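Local coordinates for phosphate-binding protein (PDB 5UB7) that probably serves as a periplasmic substrate-binding protein of the phosphonate ABC-transporter family, and here holds ATP by its phosphates in the cleft, at residues T85-L90 / V209-E214; S78-L83 / E214-G219. All coordinates share one frame; numbering follows the deposited sequence.

Contact 1: T85-L90 / V209-E214; sequences TERGGL and VPRAVE. With ATP (adenosine-5'-triphosphate), chain C.
Arg87 and Arg211 come from the two segments to one phosphate oxygen of the bound ATP. Arg211 NH2 donates to O1A of the alpha-phosphate at 3.0 Å and makes a weak second bond to O5'. Arg87 NH1 reaches the same O1A from the other segment, and O1A lies near the plane of that guanidinium, at its edge. The two planes stand 75° apart and the side chains cross at about a right angle, with Arg87 CD 3.9 Å above the centre of the Arg211 guanidinium. Gathered round an anion, the two positive groups probably have their charges balanced by the phosphate.

Arg87 is extended from CG to NE, and its guanidinium lies with one face over Ala212, NE sitting 3.7 Å from Ala212 CB. With CG opposite its own backbone N (chi1 176°), Arg211 sets CG 3.6 Å from Leu90 O; the bend at chi2 (83°) then turns the rest of the chain so that the guanidinium faces Arg87 CB and CD. Behind them, Arg87 NH2 bonds Ser64 OG, and Phe93 makes a cation-pi contact with Arg211. Ser64 OG also bonds Glu214 OE2, whose anti lone pair accepts the hydroxyl of Thr85, OG1 to OE2 2.7 Å. The Glu214 carboxylate is thus tied through Ser64 to a first-shell arginine. Thr85 N donates to Ala212 O at 3.0 Å.

A type I' turn from Arg87 to Leu90, with Gly88 and Gly89 at its corners, reverses the chain just past the arginine. Strand 79-87 runs between strands 209-217 and 251-255, and Thr85 and Arg87 both touch Thr251. On strand 209-217, Val213 packs on helix 67-75 through Thr67 and Ala70.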
loop_
_atom_site.group_PDB
_atom_site.type_symbol
_atom_site.label_atom_id
_atom_site.label_comp_id
_atom_site.label_asym_id
_atom_site.label_seq_id
_atom_site.Cartn_x
_atom_site.Cartn_y
_atom_site.Cartn_z
ATOM N N THR A 85 11.626 -2.444 -1.918
ATOM C CA THR A 85 11.747 -1.012 -1.773
ATOM C C THR A 85 11.620 -0.680 -0.288
ATOM O O THR A 85 10.832 -1.301 0.463
ATOM C CB THR A 85 10.647 -0.293 -2.566
ATOM O OG1 THR A 85 10.632 -0.805 -3.895
ATOM C CG2 THR A 85 10.839 1.221 -2.589
ATOM N N GLU A 86 12.396 0.335 0.099
ATOM C CA GLU A 86 12.549 0.805 1.466
ATOM C C GLU A 86 12.150 2.286 1.500
ATOM O O GLU A 86 12.590 3.060 0.684
ATOM C CB GLU A 86 14.017 0.567 1.850
ATOM C CG GLU A 86 14.447 1.027 3.221
ATOM C CD GLU A 86 15.945 0.885 3.404
ATOM O OE1 GLU A 86 16.422 -0.278 3.248
ATOM O OE2 GLU A 86 16.605 1.939 3.678
ATOM N N ARG A 87 11.303 2.681 2.443
ATOM C CA ARG A 87 10.748 4.045 2.489
ATOM C C ARG A 87 10.883 4.664 3.886
ATOM O O ARG A 87 10.618 3.998 4.893
ATOM C CB ARG A 87 9.273 4.017 2.092
ATOM C CG ARG A 87 9.059 3.829 0.598
ATOM C CD ARG A 87 7.585 3.723 0.290
ATOM N NE ARG A 87 7.368 3.431 -1.117
ATOM C CZ ARG A 87 6.175 3.295 -1.695
ATOM N NH1 ARG A 87 5.050 3.432 -1.004
ATOM N NH2 ARG A 87 6.115 3.022 -2.984
ATOM N N GLY A 88 11.263 5.935 3.951
ATOM C CA GLY A 88 11.570 6.574 5.236
ATOM C C GLY A 88 12.556 5.806 6.107
ATOM O O GLY A 88 12.380 5.714 7.304
ATOM N N GLY A 89 13.578 5.218 5.506
ATOM C CA GLY A 89 14.501 4.338 6.229
ATOM C C GLY A 89 13.956 2.982 6.685
ATOM O O GLY A 89 14.653 2.262 7.359
ATOM N N LEU A 90 12.750 2.594 6.285
ATOM C CA LEU A 90 12.113 1.367 6.769
ATOM C C LEU A 90 11.872 0.327 5.682
ATOM O O LEU A 90 11.265 0.613 4.654
ATOM C CB LEU A 90 10.770 1.702 7.423
ATOM C CG LEU A 90 10.893 2.705 8.550
ATOM C CD1 LEU A 90 9.509 3.094 8.969
ATOM C CD2 LEU A 90 11.690 2.110 9.702
ATOM N N VAL A 209 5.114 -6.586 7.451
ATOM C CA VAL A 209 5.315 -7.083 6.089
ATOM C C VAL A 209 6.307 -6.132 5.472
ATOM O O VAL A 209 6.481 -5.009 5.977
ATOM C CB VAL A 209 4.001 -7.167 5.291
ATOM C CG1 VAL A 209 3.066 -8.223 5.904
ATOM C CG2 VAL A 209 3.312 -5.816 5.227
ATOM N N PRO A 210 6.950 -6.551 4.385
ATOM C CA PRO A 210 7.799 -5.593 3.706
ATOM C C PRO A 210 7.000 -4.372 3.276
ATOM O O PRO A 210 5.819 -4.487 2.925
ATOM C CB PRO A 210 8.316 -6.359 2.508
ATOM C CG PRO A 210 8.100 -7.804 2.809
ATOM C CD PRO A 210 6.891 -7.843 3.689
ATOM N N ARG A 211 7.677 -3.229 3.312
ATOM C CA ARG A 211 7.100 -1.886 3.202
ATOM C C ARG A 211 6.545 -1.573 1.803
ATOM O O ARG A 211 5.531 -0.900 1.696
ATOM C CB ARG A 211 8.195 -0.876 3.624
ATOM C CG ARG A 211 7.900 0.613 3.520
ATOM C CD ARG A 211 7.132 1.134 4.706
ATOM N NE ARG A 211 6.633 2.483 4.490
ATOM C CZ ARG A 211 5.615 2.807 3.690
ATOM N NH1 ARG A 211 4.954 1.880 2.973
ATOM N NH2 ARG A 211 5.268 4.091 3.572
ATOM N N ALA A 212 7.205 -2.087 0.753
ATOM C CA ALA A 212 6.952 -1.713 -0.655
ATOM C C ALA A 212 7.817 -2.523 -1.612
ATOM O O ALA A 212 8.815 -3.115 -1.196
ATOM C CB ALA A 212 7.216 -0.235 -0.890
ATOM N N VAL A 213 7.435 -2.513 -2.889
ATOM C CA VAL A 213 8.098 -3.285 -3.921
ATOM C C VAL A 213 7.897 -2.566 -5.275
ATOM O O VAL A 213 6.876 -1.940 -5.526
ATOM C CB VAL A 213 7.555 -4.730 -3.873
ATOM C CG1 VAL A 213 6.040 -4.705 -3.986
ATOM C CG2 VAL A 213 8.166 -5.653 -4.917
ATOM N N GLU A 214 8.910 -2.616 -6.121
ATOM C CA GLU A 214 8.783 -2.215 -7.514
ATOM C C GLU A 214 8.311 -3.441 -8.276
ATOM O O GLU A 214 8.911 -4.505 -8.150
ATOM C CB GLU A 214 10.123 -1.741 -8.035
ATOM C CG GLU A 214 10.732 -0.627 -7.206
ATOM C CD GLU A 214 9.764 0.503 -6.938
ATOM O OE1 GLU A 214 9.362 1.194 -7.916
ATOM O OE2 GLU A 214 9.384 0.684 -5.750
HETATM P PG ATP C . -0.968 1.645 1.988
HETATM O O1G ATP C . -1.011 0.909 0.666
HETATM O O2G ATP C . -0.536 0.756 3.132
HETATM O O3G ATP C . -2.246 2.448 2.276
HETATM P PB ATP C . 0.391 3.926 0.799
HETATM O O1B ATP C . 0.044 3.539 -0.641
HETATM O O2B ATP C . -0.206 5.199 1.348
HETATM O O3B ATP C . 0.223 2.769 1.927
HETATM P PA ATP C . 2.854 5.396 0.915
HETATM O O1A ATP C . 4.278 4.904 0.857
HETATM O O2A ATP C . 2.282 6.316 -0.154
HETATM O O3A ATP C . 2.009 4.020 0.886
HETATM O "O5'" ATP C . 2.659 5.973 2.434
#

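Contact 2: S78-L83 / E214-G219; sequences SAHPLL and EMVRTG
His80 lays one face of its imidazole over the carbonyl oxygen of Val216, while its edge meets the methyl of Thr218, ND1 to CG2 3.4 Å. CG sits between the backbone N and the carbonyl carbon (chi1 59°), a torsion that folds the ring back over the neighbouring strand. NE2 then rests 3.4 Å from Val216 CG2, and Glu225 of helix 222-235 takes up that nitrogen in a hydrogen bond. Val216 CG1 faces the leucine, 4.0 Å from Leu82 CD1, while CG2 lies against the imidazole and also borders Leu82 CD1.

On the face carrying Pro81 and Met215, the two side chains lie side by side, pointing the same way. The methionine, bent at chi2 and chi3, brings SD to 3.6 Å from Pro81 CA and curls CE back against the backbone of His80 (CE to His80 C 3.6 Å). Helix 67-75 covers this face through Ala70, Met71 and Glu74.

The backbones form an antiparallel ladder interrupted by a classic beta bulge: Leu82 and Leu83 together face Glu214. His80 and Val216 exchange two nearly straight bonds, N to O 2.9 Å in each direction. At the bulge itself, Leu82 N donates to Glu214 O at 2.7 Å, and Glu214 N returns a bond to Leu83 O. Here Leu82 points toward the partner strand and also touches Glu225, while Leu83 packs on Arg229, Leu232 and Leu233 of the same helix. At the opposite end, Thr218 N makes a weak bond to Ser78 O, Thr218 OG1 bonds Gly77 O, and Arg217 NE forms a salt bridge with Asp61.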
loop_
_atom_site.group_PDB
_atom_site.type_symbol
_atom_site.label_atom_id
_atom_site.label_comp_id
_atom_site.label_asym_id
_atom_site.label_seq_id
_atom_site.Cartn_x
_atom_site.Cartn_y
_atom_site.Cartn_z
ATOM N N SER A 78 -0.616 -10.179 -13.874
ATOM C CA SER A 78 -0.313 -8.995 -14.634
ATOM C C SER A 78 1.071 -8.356 -14.349
ATOM O O SER A 78 1.516 -7.516 -15.115
ATOM C CB SER A 78 -1.456 -7.990 -14.434
ATOM O OG SER A 78 -1.354 -7.282 -13.212
ATOM N N ALA A 79 1.753 -8.742 -13.269
ATOM C CA ALA A 79 3.057 -8.159 -12.922
ATOM C C ALA A 79 3.877 -9.050 -11.992
ATOM O O ALA A 79 3.338 -9.956 -11.380
ATOM C CB ALA A 79 2.835 -6.796 -12.276
ATOM N N HIS A 80 5.175 -8.772 -11.867
ATOM C CA HIS A 80 6.030 -9.501 -10.922
ATOM C C HIS A 80 7.068 -8.567 -10.268
ATOM O O HIS A 80 7.362 -7.510 -10.811
ATOM C CB HIS A 80 6.731 -10.673 -11.632
ATOM C CG HIS A 80 7.583 -10.256 -12.792
ATOM N ND1 HIS A 80 7.061 -10.022 -14.043
ATOM C CD2 HIS A 80 8.899 -9.969 -12.875
ATOM C CE1 HIS A 80 8.024 -9.635 -14.861
ATOM N NE2 HIS A 80 9.150 -9.587 -14.173
ATOM N N PRO A 81 7.620 -8.953 -9.101
ATOM C CA PRO A 81 8.520 -8.055 -8.366
ATOM C C PRO A 81 9.870 -7.806 -9.064
ATOM O O PRO A 81 10.401 -8.713 -9.631
ATOM C CB PRO A 81 8.733 -8.786 -7.013
ATOM C CG PRO A 81 7.583 -9.683 -6.870
ATOM C CD PRO A 81 7.193 -10.086 -8.263
ATOM N N LEU A 82 10.373 -6.580 -9.021
ATOM C CA LEU A 82 11.677 -6.217 -9.579
ATOM C C LEU A 82 12.699 -6.038 -8.449
ATOM O O LEU A 82 13.804 -6.567 -8.490
ATOM C CB LEU A 82 11.558 -4.911 -10.365
ATOM C CG LEU A 82 12.788 -4.552 -11.200
ATOM C CD1 LEU A 82 12.804 -5.314 -12.506
ATOM C CD2 LEU A 82 12.843 -3.059 -11.464
ATOM N N LEU A 83 12.340 -5.227 -7.471
ATOM C CA LEU A 83 13.192 -4.962 -6.307
ATOM C C LEU A 83 12.283 -4.774 -5.133
ATOM O O LEU A 83 11.137 -4.364 -5.320
ATOM C CB LEU A 83 13.952 -3.658 -6.503
ATOM C CG LEU A 83 14.970 -3.657 -7.634
ATOM C CD1 LEU A 83 15.431 -2.241 -7.976
ATOM C CD2 LEU A 83 16.130 -4.550 -7.234
ATOM N N GLU A 214 8.910 -2.616 -6.121
ATOM C CA GLU A 214 8.783 -2.215 -7.514
ATOM C C GLU A 214 8.311 -3.441 -8.276
ATOM O O GLU A 214 8.911 -4.505 -8.150
ATOM C CB GLU A 214 10.123 -1.741 -8.035
ATOM C CG GLU A 214 10.732 -0.627 -7.206
ATOM C CD GLU A 214 9.764 0.503 -6.938
ATOM O OE1 GLU A 214 9.362 1.194 -7.916
ATOM O OE2 GLU A 214 9.384 0.684 -5.750
ATOM N N MET A 215 7.224 -3.300 -9.031
ATOM C CA MET A 215 6.680 -4.380 -9.834
ATOM C C MET A 215 6.801 -3.965 -11.306
ATOM O O MET A 215 6.713 -2.780 -11.629
ATOM C CB MET A 215 5.210 -4.616 -9.499
ATOM C CG MET A 215 4.877 -4.926 -8.032
ATOM S SD MET A 215 5.339 -6.583 -7.478
ATOM C CE MET A 215 4.172 -7.616 -8.357
ATOM N N VAL A 216 7.021 -4.932 -12.191
ATOM C CA VAL A 216 7.062 -4.641 -13.622
ATOM C C VAL A 216 6.117 -5.561 -14.308
ATOM O O VAL A 216 5.843 -6.682 -13.824
ATOM C CB VAL A 216 8.469 -4.765 -14.305
ATOM C CG1 VAL A 216 9.434 -3.665 -13.838
ATOM C CG2 VAL A 216 9.066 -6.158 -14.133
ATOM N N ARG A 217 5.625 -5.088 -15.448
ATOM C CA ARG A 217 4.613 -5.827 -16.177
ATOM C C ARG A 217 5.218 -7.122 -16.733
ATOM O O ARG A 217 6.421 -7.189 -17.072
ATOM C CB ARG A 217 3.919 -4.964 -17.249
ATOM C CG ARG A 217 4.721 -4.707 -18.497
ATOM C CD ARG A 217 3.891 -4.066 -19.614
ATOM N NE ARG A 217 4.629 -4.120 -20.878
ATOM C CZ ARG A 217 4.775 -5.205 -21.640
ATOM N NH1 ARG A 217 4.211 -6.368 -21.314
ATOM N NH2 ARG A 217 5.487 -5.129 -22.747
ATOM N N THR A 218 4.376 -8.151 -16.724
ATOM C CA THR A 218 4.691 -9.474 -17.259
ATOM C C THR A 218 4.670 -9.318 -18.802
ATOM O O THR A 218 3.772 -8.698 -19.364
ATOM C CB THR A 218 3.704 -10.562 -16.700
ATOM O OG1 THR A 218 2.363 -10.072 -16.715
ATOM C CG2 THR A 218 4.043 -10.957 -15.198
ATOM N N GLY A 219 5.724 -9.785 -19.462
ATOM C CA GLY A 219 5.976 -9.449 -20.876
ATOM C C GLY A 219 6.993 -8.327 -21.121
ATOM O O GLY A 219 7.443 -8.140 -22.237
#

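In the fold
Following the chain from the N terminus, segments 78-83 and 85-90 succeed each other along strand 79-87 and the turn after it, and the chain goes on through strand 92-100 and a long excursion that includes Lys164, which hydrogen-bonds ATP, before returning along strand 209-217. There 209-214 closes contact 1, and 214-219 then closes contact 2. The loop of contact 1 is therefore nested inside that of contact 2, as expected for one antiparallel strand pair. The centres lie about 16 Å apart and Glu214 belongs to both, while Val213 CG2 packs on Leu83 O and Pro81 CB. Contact 1 lies at the ATP phosphates; contact 2 continues the pair outward among helices 48-56, 67-75 and 222-235.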